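Side-chain contacts in glucosidase (Croceicoccus marinus, PDB 5Z3K), which probably hydrolyses O-glycosidic bonds as a beta-glucosidase of glycoside hydrolase family 39: residues 43-48 and 333-338; 90-95 and 143-148; 162-167 and 310-315; 226-231 and 237-242. All blocks are in the same frame, centred on the assembly; numbering follows the deposited sequence.

How the interactions relate
All four contacts sit in or on the eight-stranded beta/alpha barrel, at different depths, and no two share a helix or strand. Interaction 4 is the core contact: strand against helix within one beta-alpha-beta unit, rich in aromatic rings, with one indole N-H bonded to a carboxylate. Interaction 1, about 22 Å away centre to centre, is a surface contact between two helices, carried by an amide-to-amide hydrogen bond. Interaction 2 is partly buried and packs a loop on an outer helix through a methyl over a ring, with no hydrogen bond between its segments. Interaction 3 joins two loops mainly through water. Interactions 2, 3 and 4 are all nested within the stretch of chain that interaction 1 closes.

Interaction 1. Residues 43-48 and 333-338; sequences LDVWRN and AFQLVG
Val45 turns a methyl group onto the side-chain amide of Gln335, where two helices of the TIM barrel meet: helix 43-48, following strand 25-27, and helix 329-341, after strand 298-301. With CG1 anti to the backbone N (chi1 -177°), Val45 directs that methyl at the amide, 3.7 Å from Gln335 CD, the two side chains crossing nearly at right angles. Trp46 points away from helix 329-341 at its start; its ring rests on Thr26 of strand 25-27, and its NE1 bonds to Ala304 O. Arg47 stays on its own helix, gripping Asp44 side-on with NE and NH2 in a salt bridge that suits the exposed flank. At Asn48 a short polar side chain suits this partly exposed position, since its amide can reach across to helix 329-341 and donate a hydrogen bond there. Gln335 supplies the acceptor, while its NE2 turns back to Thr331 O, a bond that helps fix the amide flip. With an alanine at Gln335, the Asn48 amide would probably lose its acceptor and Val45 the surface under its methyl. Asn48 ND2 donates to Gln335 OE1 at 2.8 Å, nearly straight at 170°, with the two amide planes 69° apart.

Interaction 2. Residues 90-95 and 143-148; sequences ATDTWV and DGFENA
Val95 and Phe145 form the tight half of this contact. CG1 of Val95 sits almost exactly above the middle of the phenyl ring, 3.8 Å from the Phe145 ring centroid and only 6° off the normal, a CH-pi contact over the face. The methyl is placed there because it stands anti to the valine's backbone N (chi1 164°). The same CG1 also meets Ala148 CB at 3.9 Å, so one methyl serves both partners, the ring over its face and the alanine methyl from another direction, roughly at right angles to it; the alanine is short enough for the loop to come this close. Behind them, Val95 also rests on Ile105 and Tyr137. In the TIM barrel, helix 89-100 is one of the outer helices, and 143-148 is the loop that leads from helix 123-138 into strand 151-154, tied back to that helix by backbone bonds of Phe145 with His136 and Ala148 with Tyr137. Toward the solvent the contact turns polar and narrows to a few atoms, at the partly exposed Asp92. Its OD1 lies 3.5 Å from Phe145 CE1, and the Asp92 backbone O is 3.4 Å from Phe145 CZ. Neither is a hydrogen bond; the carboxylate is instead engaged through OD1 by His136 NE2. Farther out, the exposed Asp143 keeps its OD2 6.4 Å from Asp92 OD2.

Interaction 3. Residues 162-167 and 310-315; sequences KLHFSG and FHYNFT
His164 and Tyr312 share nearly the same first torsion, chi1 -73° and -75°, each with CG anti to its own carbonyl carbon and beside its backbone N; these torsions help to carry the two rings out from separate loops, and NE2 and OH end close together. Both loops belong to the C-terminal end of the beta/alpha barrel, the end at which TIM-barrel enzymes carry their active sites: the loop 162-167 follows strand 151-154, while residues 310-315 come after strand 298-301. The two side chains cross at about a right angle, and His164 NE2 lies at the edge of the tyrosine ring, near its plane, 3.2 Å from Tyr312 OH. Water supplements this sparse meeting. One molecule bridges the pair, 2.7 Å from His164 NE2, in the plane of the imidazole, and equally 2.7 Å from Tyr312 OH. A histidine and a tyrosine suit such a site, since each has a polar atom at the end of a rigid ring and can span a gap that the backbones leave wide. The histidine is buried, and its other nitrogen, ND1, makes a weak bond to Asp156. Tyr312 is more exposed and rests on Pro114. Its position follows from a tight hairpin: Asp309 OD1 takes the backbone N-H of both His311 and Tyr312, and Asn313 with Phe314 forms a G1 beta bulge opposite Asp309. Asn313 adopts the left-handed backbone conformation, which asparagine tolerates well. A second water donates to Leu163 O at 2.9 Å and also lies beside the Tyr312 hydroxyl.

Interaction 4. Residues 226-231 and 237-242; sequences WMWYGD and MDFRTI
Trp228 is met on a face and along an edge by three residues of the helix. Its NE1 donates to Asp238 OD2 at 3.1 Å, nearly straight at 166°; the acceptor lies close to the indole plane and is approached on its anti side, from somewhat outside the carboxylate plane. Over the face comes Ile242: CG1 stands 3.7 Å from the centroid of the Trp228 five-membered ring in a CH-pi contact, and CD1 continues across the six-membered ring. Phe239 reaches the indole edge, its CE1 3.7 Å from Trp228 CD1, and the same CE1 approaches the backbone Trp228 O at 3.3 Å. A leucine at Trp228 would probably leave Asp238 without its indole donor and Ile242 without the broad plate beneath it. The other branch of Ile242 serves the neighbouring tryptophan, CG2 packing 3.4 Å from Trp226 CZ3. CG2 is anti to the backbone N and CG1 anti to the carbonyl carbon (chi1 -54°), which spreads the two branches to the two indoles, as suits a beta-branched residue. These contacts join the first two elements of a beta-alpha-beta unit of the TIM barrel, strand 223-229 and helix 238-252; the axes of the short segments 226-229 and 238-242 approach to 9.1 Å, their directions 143° apart. Trp226 and Trp228 both point to the helix. In the next shell, Ser233 OG bonds to Asp238 OD2, holding this oxygen from the connecting loop as well. Phe239 meets Trp265 edge-to-face and packs on Phe283 of helix 277-291, while Trp226 rests on Val197 and Leu262 of the flanking strands.

Interaction 1. Residues 43-48 and 333-338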
# COMPACT_ATOMS: atom_id res chain seq x y z
N LEU A 43 -9.50 13.13 4.08
CA LEU A 43 -9.97 11.87 4.66
C LEU A 43 -11.18 11.32 3.90
O LEU A 43 -11.32 10.09 3.76
CB LEU A 43 -10.32 12.09 6.13
CG LEU A 43 -10.78 10.86 6.91
CD1 LEU A 43 -9.65 9.81 6.97
CD2 LEU A 43 -11.25 11.25 8.33
N ASP A 44 -12.07 12.19 3.42
CA ASP A 44 -13.22 11.71 2.67
C ASP A 44 -12.81 11.00 1.39
O ASP A 44 -13.54 10.12 0.92
CB ASP A 44 -14.18 12.85 2.34
CG ASP A 44 -15.49 12.36 1.77
OD1 ASP A 44 -16.26 11.69 2.50
OD2 ASP A 44 -15.75 12.63 0.58
N VAL A 45 -11.67 11.38 0.79
CA VAL A 45 -11.19 10.67 -0.40
C VAL A 45 -10.74 9.27 -0.02
O VAL A 45 -10.99 8.30 -0.76
CB VAL A 45 -10.07 11.46 -1.10
CG1 VAL A 45 -9.61 10.75 -2.39
CG2 VAL A 45 -10.51 12.89 -1.43
N TRP A 46 -10.05 9.13 1.11
CA TRP A 46 -9.67 7.79 1.57
C TRP A 46 -10.91 6.93 1.82
O TRP A 46 -10.94 5.74 1.49
CB TRP A 46 -8.82 7.89 2.84
CG TRP A 46 -7.41 8.33 2.66
CD1 TRP A 46 -6.88 9.02 1.60
CD2 TRP A 46 -6.32 8.11 3.58
NE1 TRP A 46 -5.54 9.24 1.80
CE2 TRP A 46 -5.17 8.69 3.00
CE3 TRP A 46 -6.22 7.49 4.83
CZ2 TRP A 46 -3.92 8.66 3.64
CZ3 TRP A 46 -4.98 7.47 5.47
CH2 TRP A 46 -3.85 8.05 4.87
N ARG A 47 -11.95 7.53 2.41
CA ARG A 47 -13.21 6.82 2.62
C ARG A 47 -13.82 6.38 1.30
O ARG A 47 -14.20 5.21 1.13
CB ARG A 47 -14.19 7.70 3.39
CG ARG A 47 -15.51 7.01 3.70
CD ARG A 47 -16.65 8.01 3.88
NE ARG A 47 -16.72 8.94 2.76
CZ ARG A 47 -17.19 8.64 1.56
NH1 ARG A 47 -17.67 7.43 1.29
NH2 ARG A 47 -17.20 9.58 0.61
N ASN A 48 -13.92 7.30 0.33
CA ASN A 48 -14.48 6.96 -0.97
C ASN A 48 -13.64 5.92 -1.70
O ASN A 48 -14.17 5.11 -2.47
CB ASN A 48 -14.62 8.22 -1.82
CG ASN A 48 -15.60 8.04 -2.94
OD1 ASN A 48 -16.74 7.63 -2.71
ND2 ASN A 48 -15.15 8.30 -4.16
N ALA A 333 -7.62 7.23 -10.15
CA ALA A 333 -7.31 5.80 -10.24
C ALA A 333 -7.24 5.17 -8.85
O ALA A 333 -7.68 4.04 -8.65
CB ALA A 333 -6.00 5.59 -10.99
N PHE A 334 -6.69 5.90 -7.88
CA PHE A 334 -6.61 5.38 -6.52
C PHE A 334 -7.98 5.03 -5.97
O PHE A 334 -8.16 3.96 -5.36
CB PHE A 334 -5.90 6.40 -5.62
CG PHE A 334 -5.71 5.94 -4.20
CD1 PHE A 334 -4.66 5.09 -3.86
CD2 PHE A 334 -6.57 6.37 -3.19
CE1 PHE A 334 -4.47 4.68 -2.54
CE2 PHE A 334 -6.39 5.96 -1.87
CZ PHE A 334 -5.34 5.11 -1.55
N GLN A 335 -8.98 5.89 -6.19
CA GLN A 335 -10.33 5.60 -5.72
C GLN A 335 -10.96 4.45 -6.49
O GLN A 335 -11.59 3.57 -5.89
CB GLN A 335 -11.20 6.85 -5.82
CG GLN A 335 -10.79 7.98 -4.87
CD GLN A 335 -11.53 9.27 -5.17
OE1 GLN A 335 -12.66 9.47 -4.71
NE2 GLN A 335 -10.91 10.15 -5.94
N LEU A 336 -10.84 4.44 -7.82
CA LEU A 336 -11.48 3.37 -8.59
C LEU A 336 -10.87 2.01 -8.27
O LEU A 336 -11.59 1.00 -8.23
CB LEU A 336 -11.37 3.65 -10.08
CG LEU A 336 -11.87 5.01 -10.60
CD1 LEU A 336 -11.83 4.98 -12.11
CD2 LEU A 336 -13.26 5.33 -10.08
N VAL A 337 -9.55 1.97 -8.04
CA VAL A 337 -8.92 0.72 -7.61
C VAL A 337 -9.50 0.26 -6.28
O VAL A 337 -9.93 -0.89 -6.12
CB VAL A 337 -7.39 0.90 -7.51
CG1 VAL A 337 -6.78 -0.23 -6.71
CG2 VAL A 337 -6.75 0.98 -8.90
N GLY A 338 -9.50 1.14 -5.28
CA GLY A 338 -9.97 0.74 -3.97
C GLY A 338 -11.41 0.27 -3.99
O GLY A 338 -11.78 -0.67 -3.28

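Interaction 2. Residues 90-95 and 143-148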
# COMPACT_ATOMS: atom_id res chain seq x y z
N ALA A 90 -1.42 13.79 18.80
CA ALA A 90 -1.56 13.84 17.35
C ALA A 90 -1.80 12.45 16.79
O ALA A 90 -2.62 12.26 15.88
CB ALA A 90 -0.33 14.48 16.71
N THR A 91 -1.09 11.46 17.33
CA THR A 91 -1.28 10.09 16.88
C THR A 91 -2.70 9.60 17.17
O THR A 91 -3.32 8.93 16.34
CB THR A 91 -0.24 9.17 17.53
OG1 THR A 91 1.07 9.69 17.28
CG2 THR A 91 -0.34 7.76 16.94
N ASP A 92 -3.24 9.97 18.34
CA ASP A 92 -4.64 9.66 18.65
C ASP A 92 -5.57 10.20 17.58
O ASP A 92 -6.54 9.55 17.19
CB ASP A 92 -5.04 10.26 20.00
CG ASP A 92 -4.51 9.49 21.19
OD1 ASP A 92 -3.91 8.41 21.00
OD2 ASP A 92 -4.70 9.98 22.32
N THR A 93 -5.30 11.42 17.11
CA THR A 93 -6.17 12.04 16.11
C THR A 93 -6.14 11.25 14.81
O THR A 93 -7.19 10.94 14.23
CB THR A 93 -5.74 13.49 15.91
OG1 THR A 93 -5.97 14.19 17.14
CG2 THR A 93 -6.55 14.17 14.81
N TRP A 94 -4.94 10.88 14.35
CA TRP A 94 -4.83 10.14 13.10
C TRP A 94 -5.39 8.73 13.24
O TRP A 94 -6.00 8.20 12.29
CB TRP A 94 -3.38 10.13 12.64
CG TRP A 94 -2.93 11.48 12.11
CD1 TRP A 94 -3.60 12.26 11.21
CD2 TRP A 94 -1.71 12.18 12.42
NE1 TRP A 94 -2.88 13.41 10.95
CE2 TRP A 94 -1.72 13.38 11.68
CE3 TRP A 94 -0.63 11.91 13.26
CZ2 TRP A 94 -0.68 14.32 11.76
CZ3 TRP A 94 0.41 12.84 13.34
CH2 TRP A 94 0.37 14.03 12.59
N VAL A 95 -5.20 8.10 14.40
CA VAL A 95 -5.78 6.78 14.63
C VAL A 95 -7.30 6.87 14.59
O VAL A 95 -7.98 6.04 13.97
CB VAL A 95 -5.28 6.20 15.96
CG1 VAL A 95 -6.14 5.03 16.44
CG2 VAL A 95 -3.81 5.77 15.83
N ASP A 143 -6.35 6.50 28.59
CA ASP A 143 -7.42 7.12 27.81
C ASP A 143 -7.26 6.81 26.32
O ASP A 143 -7.28 7.71 25.47
CB ASP A 143 -7.50 8.62 28.06
CG ASP A 143 -8.76 9.24 27.51
OD1 ASP A 143 -9.75 8.50 27.34
OD2 ASP A 143 -8.76 10.46 27.25
N GLY A 144 -7.10 5.53 26.02
CA GLY A 144 -6.73 5.08 24.70
C GLY A 144 -7.89 4.48 23.93
O GLY A 144 -9.06 4.78 24.18
N PHE A 145 -7.54 3.62 22.98
CA PHE A 145 -8.49 2.99 22.07
C PHE A 145 -8.58 1.51 22.38
O PHE A 145 -7.63 0.91 22.89
CB PHE A 145 -8.05 3.16 20.62
CG PHE A 145 -7.99 4.60 20.16
CD1 PHE A 145 -6.94 5.43 20.54
CD2 PHE A 145 -8.96 5.10 19.31
CE1 PHE A 145 -6.88 6.74 20.10
CE2 PHE A 145 -8.90 6.41 18.86
CZ PHE A 145 -7.87 7.23 19.26
N GLU A 146 -9.71 0.91 22.03
CA GLU A 146 -9.89 -0.53 22.09
C GLU A 146 -9.68 -1.10 20.69
O GLU A 146 -10.40 -0.73 19.75
CB GLU A 146 -11.27 -0.90 22.63
CG GLU A 146 -11.59 -0.33 24.01
CD GLU A 146 -10.74 -0.91 25.14
OE1 GLU A 146 -10.55 -0.22 26.16
OE2 GLU A 146 -10.26 -2.06 25.02
N ASN A 147 -8.70 -1.99 20.55
CA ASN A 147 -8.53 -2.77 19.32
C ASN A 147 -8.37 -1.90 18.08
O ASN A 147 -8.89 -2.22 17.01
CB ASN A 147 -9.69 -3.74 19.14
CG ASN A 147 -9.67 -4.82 20.18
OD1 ASN A 147 -8.59 -5.19 20.62
ND2 ASN A 147 -10.83 -5.32 20.58
N ALA A 148 -7.61 -0.81 18.20
CA ALA A 148 -7.50 0.11 17.08
C ALA A 148 -6.38 -0.24 16.11
O ALA A 148 -6.43 0.16 14.95
CB ALA A 148 -7.32 1.54 17.58

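Interaction 3. Residues 162-167 and 310-315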
# COMPACT_ATOMS: atom_id res chain seq x y z
N LYS A 162 23.23 3.55 6.10
CA LYS A 162 23.03 3.91 7.50
C LYS A 162 22.05 5.07 7.66
O LYS A 162 22.02 5.72 8.71
CB LYS A 162 24.36 4.25 8.16
CG LYS A 162 25.44 3.21 7.96
CD LYS A 162 25.12 1.92 8.68
CE LYS A 162 26.25 0.91 8.53
NZ LYS A 162 25.75 -0.51 8.37
N LEU A 163 21.26 5.34 6.62
CA LEU A 163 20.42 6.53 6.61
C LEU A 163 19.13 6.37 7.40
O LEU A 163 18.53 7.38 7.78
CB LEU A 163 20.11 6.91 5.16
CG LEU A 163 21.35 7.28 4.34
CD1 LEU A 163 20.98 7.68 2.92
CD2 LEU A 163 22.14 8.39 5.02
N HIS A 164 18.69 5.14 7.68
CA HIS A 164 17.52 4.92 8.53
C HIS A 164 17.83 4.21 9.84
O HIS A 164 17.03 4.30 10.77
CB HIS A 164 16.45 4.11 7.79
CG HIS A 164 15.73 4.89 6.73
ND1 HIS A 164 14.36 4.80 6.54
CD2 HIS A 164 16.18 5.76 5.80
CE1 HIS A 164 14.01 5.59 5.54
NE2 HIS A 164 15.09 6.18 5.08
N PHE A 165 18.95 3.50 9.92
CA PHE A 165 19.35 2.83 11.16
C PHE A 165 20.87 2.85 11.24
O PHE A 165 21.54 2.29 10.35
CB PHE A 165 18.83 1.39 11.20
CG PHE A 165 19.04 0.72 12.51
CD1 PHE A 165 18.23 1.03 13.60
CD2 PHE A 165 20.04 -0.23 12.68
CE1 PHE A 165 18.42 0.41 14.82
CE2 PHE A 165 20.24 -0.85 13.90
CZ PHE A 165 19.43 -0.53 14.97
N SER A 166 21.42 3.46 12.29
CA SER A 166 22.87 3.55 12.46
C SER A 166 23.40 2.60 13.53
O SER A 166 24.60 2.67 13.86
CB SER A 166 23.27 4.99 12.79
OG SER A 166 22.59 5.45 13.94
N GLY A 167 22.57 1.73 14.08
CA GLY A 167 23.05 0.71 14.98
C GLY A 167 23.59 -0.48 14.22
O GLY A 167 23.62 -0.51 12.99
N PHE A 310 6.92 15.60 6.78
CA PHE A 310 7.32 16.35 7.97
C PHE A 310 8.48 15.71 8.70
O PHE A 310 8.78 16.07 9.85
CB PHE A 310 6.11 16.50 8.90
CG PHE A 310 4.99 17.30 8.29
CD1 PHE A 310 4.05 16.70 7.48
CD2 PHE A 310 4.90 18.67 8.52
CE1 PHE A 310 3.02 17.44 6.90
CE2 PHE A 310 3.88 19.42 7.95
CZ PHE A 310 2.94 18.81 7.14
N HIS A 311 9.15 14.76 8.06
CA HIS A 311 10.39 14.19 8.57
C HIS A 311 11.60 14.64 7.77
O HIS A 311 12.57 15.13 8.35
CB HIS A 311 10.25 12.66 8.57
CG HIS A 311 9.02 12.20 9.28
ND1 HIS A 311 8.94 12.10 10.65
CD2 HIS A 311 7.79 11.87 8.82
CE1 HIS A 311 7.74 11.70 11.00
NE2 HIS A 311 7.02 11.54 9.91
N TYR A 312 11.53 14.53 6.44
CA TYR A 312 12.52 15.10 5.54
C TYR A 312 12.25 16.56 5.21
O TYR A 312 13.13 17.23 4.67
CB TYR A 312 12.57 14.29 4.24
CG TYR A 312 13.27 12.96 4.39
CD1 TYR A 312 14.64 12.87 4.21
CD2 TYR A 312 12.57 11.81 4.74
CE1 TYR A 312 15.30 11.66 4.36
CE2 TYR A 312 13.23 10.60 4.89
CZ TYR A 312 14.59 10.54 4.70
OH TYR A 312 15.25 9.33 4.85
N ASN A 313 11.05 17.07 5.53
CA ASN A 313 10.69 18.48 5.35
C ASN A 313 10.81 18.93 3.89
O ASN A 313 11.48 19.91 3.57
CB ASN A 313 11.50 19.38 6.28
CG ASN A 313 11.13 19.17 7.73
OD1 ASN A 313 9.95 19.12 8.07
ND2 ASN A 313 12.13 19.00 8.58
N PHE A 314 10.15 18.18 3.01
CA PHE A 314 9.98 18.56 1.61
C PHE A 314 8.65 17.97 1.13
O PHE A 314 7.91 17.36 1.91
CB PHE A 314 11.15 18.08 0.75
CG PHE A 314 11.07 16.63 0.34
CD1 PHE A 314 10.92 15.63 1.30
CD2 PHE A 314 11.15 16.26 -0.99
CE1 PHE A 314 10.84 14.30 0.92
CE2 PHE A 314 11.08 14.93 -1.38
CZ PHE A 314 10.92 13.95 -0.42
N THR A 315 8.35 18.18 -0.15
CA THR A 315 7.15 17.62 -0.77
C THR A 315 7.57 16.46 -1.66
O THR A 315 8.16 16.66 -2.73
CB THR A 315 6.38 18.67 -1.57
OG1 THR A 315 5.97 19.72 -0.69
CG2 THR A 315 5.14 18.05 -2.20
O HOH W 1 17.50 9.12 5.74
O HOH W 2 15.03 7.57 2.80

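Interaction 4. Residues 226-231 and 237-242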
# COMPACT_ATOMS: atom_id res chain seq x y z
N TRP A 226 8.53 -5.39 3.33
CA TRP A 226 9.52 -5.03 2.33
C TRP A 226 8.93 -3.97 1.41
O TRP A 226 7.73 -3.68 1.47
CB TRP A 226 9.98 -6.26 1.52
CG TRP A 226 8.83 -7.03 0.94
CD1 TRP A 226 8.01 -7.90 1.61
CD2 TRP A 226 8.36 -7.01 -0.42
NE1 TRP A 226 7.06 -8.41 0.76
CE2 TRP A 226 7.25 -7.87 -0.49
CE3 TRP A 226 8.76 -6.33 -1.57
CZ2 TRP A 226 6.54 -8.10 -1.68
CZ3 TRP A 226 8.05 -6.54 -2.75
CH2 TRP A 226 6.96 -7.42 -2.79
N MSE A 227 9.77 -3.40 0.55
CA MSE A 227 9.33 -2.31 -0.34
C MSE A 227 9.77 -2.52 -1.78
O MSE A 227 10.71 -3.26 -2.05
CB MSE A 227 9.86 -0.96 0.15
CG MSE A 227 11.22 -0.51 -0.41
SE MSE A 227 11.62 1.22 0.45
CE MSE A 227 11.24 0.47 2.16
N TRP A 228 9.08 -1.86 -2.71
CA TRP A 228 9.48 -1.90 -4.11
C TRP A 228 8.93 -0.68 -4.84
O TRP A 228 7.79 -0.28 -4.62
CB TRP A 228 9.02 -3.17 -4.83
CG TRP A 228 9.79 -3.30 -6.09
CD1 TRP A 228 9.36 -3.04 -7.36
CD2 TRP A 228 11.17 -3.65 -6.20
NE1 TRP A 228 10.39 -3.24 -8.26
CE2 TRP A 228 11.51 -3.60 -7.56
CE3 TRP A 228 12.15 -4.01 -5.27
CZ2 TRP A 228 12.80 -3.90 -8.02
CZ3 TRP A 228 13.42 -4.30 -5.72
CH2 TRP A 228 13.73 -4.25 -7.09
N TYR A 229 9.75 -0.09 -5.72
CA TYR A 229 9.35 1.02 -6.56
C TYR A 229 9.64 0.69 -8.02
O TYR A 229 10.57 -0.06 -8.33
CB TYR A 229 10.10 2.31 -6.20
CG TYR A 229 9.95 2.77 -4.78
CD1 TYR A 229 8.75 3.29 -4.31
CD2 TYR A 229 11.03 2.69 -3.90
CE1 TYR A 229 8.63 3.73 -3.00
CE2 TYR A 229 10.91 3.12 -2.59
CZ TYR A 229 9.71 3.63 -2.14
OH TYR A 229 9.61 4.06 -0.84
N GLY A 230 8.86 1.29 -8.92
CA GLY A 230 9.03 1.03 -10.34
C GLY A 230 9.95 2.00 -11.08
O GLY A 230 9.85 2.12 -12.30
N ASP A 231 10.85 2.69 -10.36
CA ASP A 231 11.61 3.78 -10.98
C ASP A 231 12.39 3.31 -12.20
O ASP A 231 12.42 3.99 -13.22
CB ASP A 231 12.58 4.41 -9.99
CG ASP A 231 11.88 5.14 -8.89
OD1 ASP A 231 11.50 4.47 -7.92
OD2 ASP A 231 11.72 6.38 -8.99
N MSE A 237 4.12 -5.05 -13.36
CA MSE A 237 4.28 -6.44 -12.98
C MSE A 237 5.28 -6.64 -11.84
O MSE A 237 5.24 -7.66 -11.17
CB MSE A 237 4.70 -7.27 -14.22
CG MSE A 237 4.66 -8.79 -14.03
SE MSE A 237 2.89 -9.50 -13.51
CE MSE A 237 1.91 -9.23 -15.19
N ASP A 238 6.15 -5.64 -11.60
CA ASP A 238 7.28 -5.84 -10.68
C ASP A 238 6.85 -6.37 -9.32
O ASP A 238 7.54 -7.21 -8.72
CB ASP A 238 8.04 -4.53 -10.47
CG ASP A 238 9.06 -4.25 -11.54
OD1 ASP A 238 9.05 -4.96 -12.58
OD2 ASP A 238 9.83 -3.28 -11.34
N PHE A 239 5.74 -5.87 -8.79
CA PHE A 239 5.39 -6.22 -7.42
C PHE A 239 5.08 -7.70 -7.28
O PHE A 239 5.46 -8.33 -6.29
CB PHE A 239 4.25 -5.31 -6.97
CG PHE A 239 4.56 -3.89 -7.25
CD1 PHE A 239 5.51 -3.21 -6.49
CD2 PHE A 239 3.99 -3.25 -8.33
CE1 PHE A 239 5.84 -1.91 -6.77
CE2 PHE A 239 4.32 -1.95 -8.63
CZ PHE A 239 5.24 -1.28 -7.86
N ARG A 240 4.44 -8.29 -8.29
CA ARG A 240 4.24 -9.74 -8.29
C ARG A 240 5.57 -10.47 -8.39
O ARG A 240 5.83 -11.42 -7.64
CB ARG A 240 3.33 -10.17 -9.45
CG ARG A 240 3.18 -11.68 -9.53
CD ARG A 240 2.56 -12.12 -10.85
NE ARG A 240 1.20 -11.61 -11.02
CZ ARG A 240 0.47 -11.83 -12.11
NH1 ARG A 240 0.97 -12.55 -13.11
NH2 ARG A 240 -0.76 -11.34 -12.20
N THR A 241 6.43 -10.02 -9.31
CA THR A 241 7.74 -10.65 -9.49
C THR A 241 8.57 -10.62 -8.21
O THR A 241 9.15 -11.64 -7.82
CB THR A 241 8.50 -9.97 -10.63
OG1 THR A 241 7.74 -10.06 -11.83
CG2 THR A 241 9.88 -10.62 -10.85
N ILE A 242 8.63 -9.47 -7.53
CA ILE A 242 9.45 -9.40 -6.32
C ILE A 242 8.86 -10.28 -5.22
O ILE A 242 9.58 -11.00 -4.52
CB ILE A 242 9.61 -7.95 -5.83
CG1 ILE A 242 10.16 -7.04 -6.94
CG2 ILE A 242 10.53 -7.91 -4.61
CD1 ILE A 242 11.50 -7.47 -7.47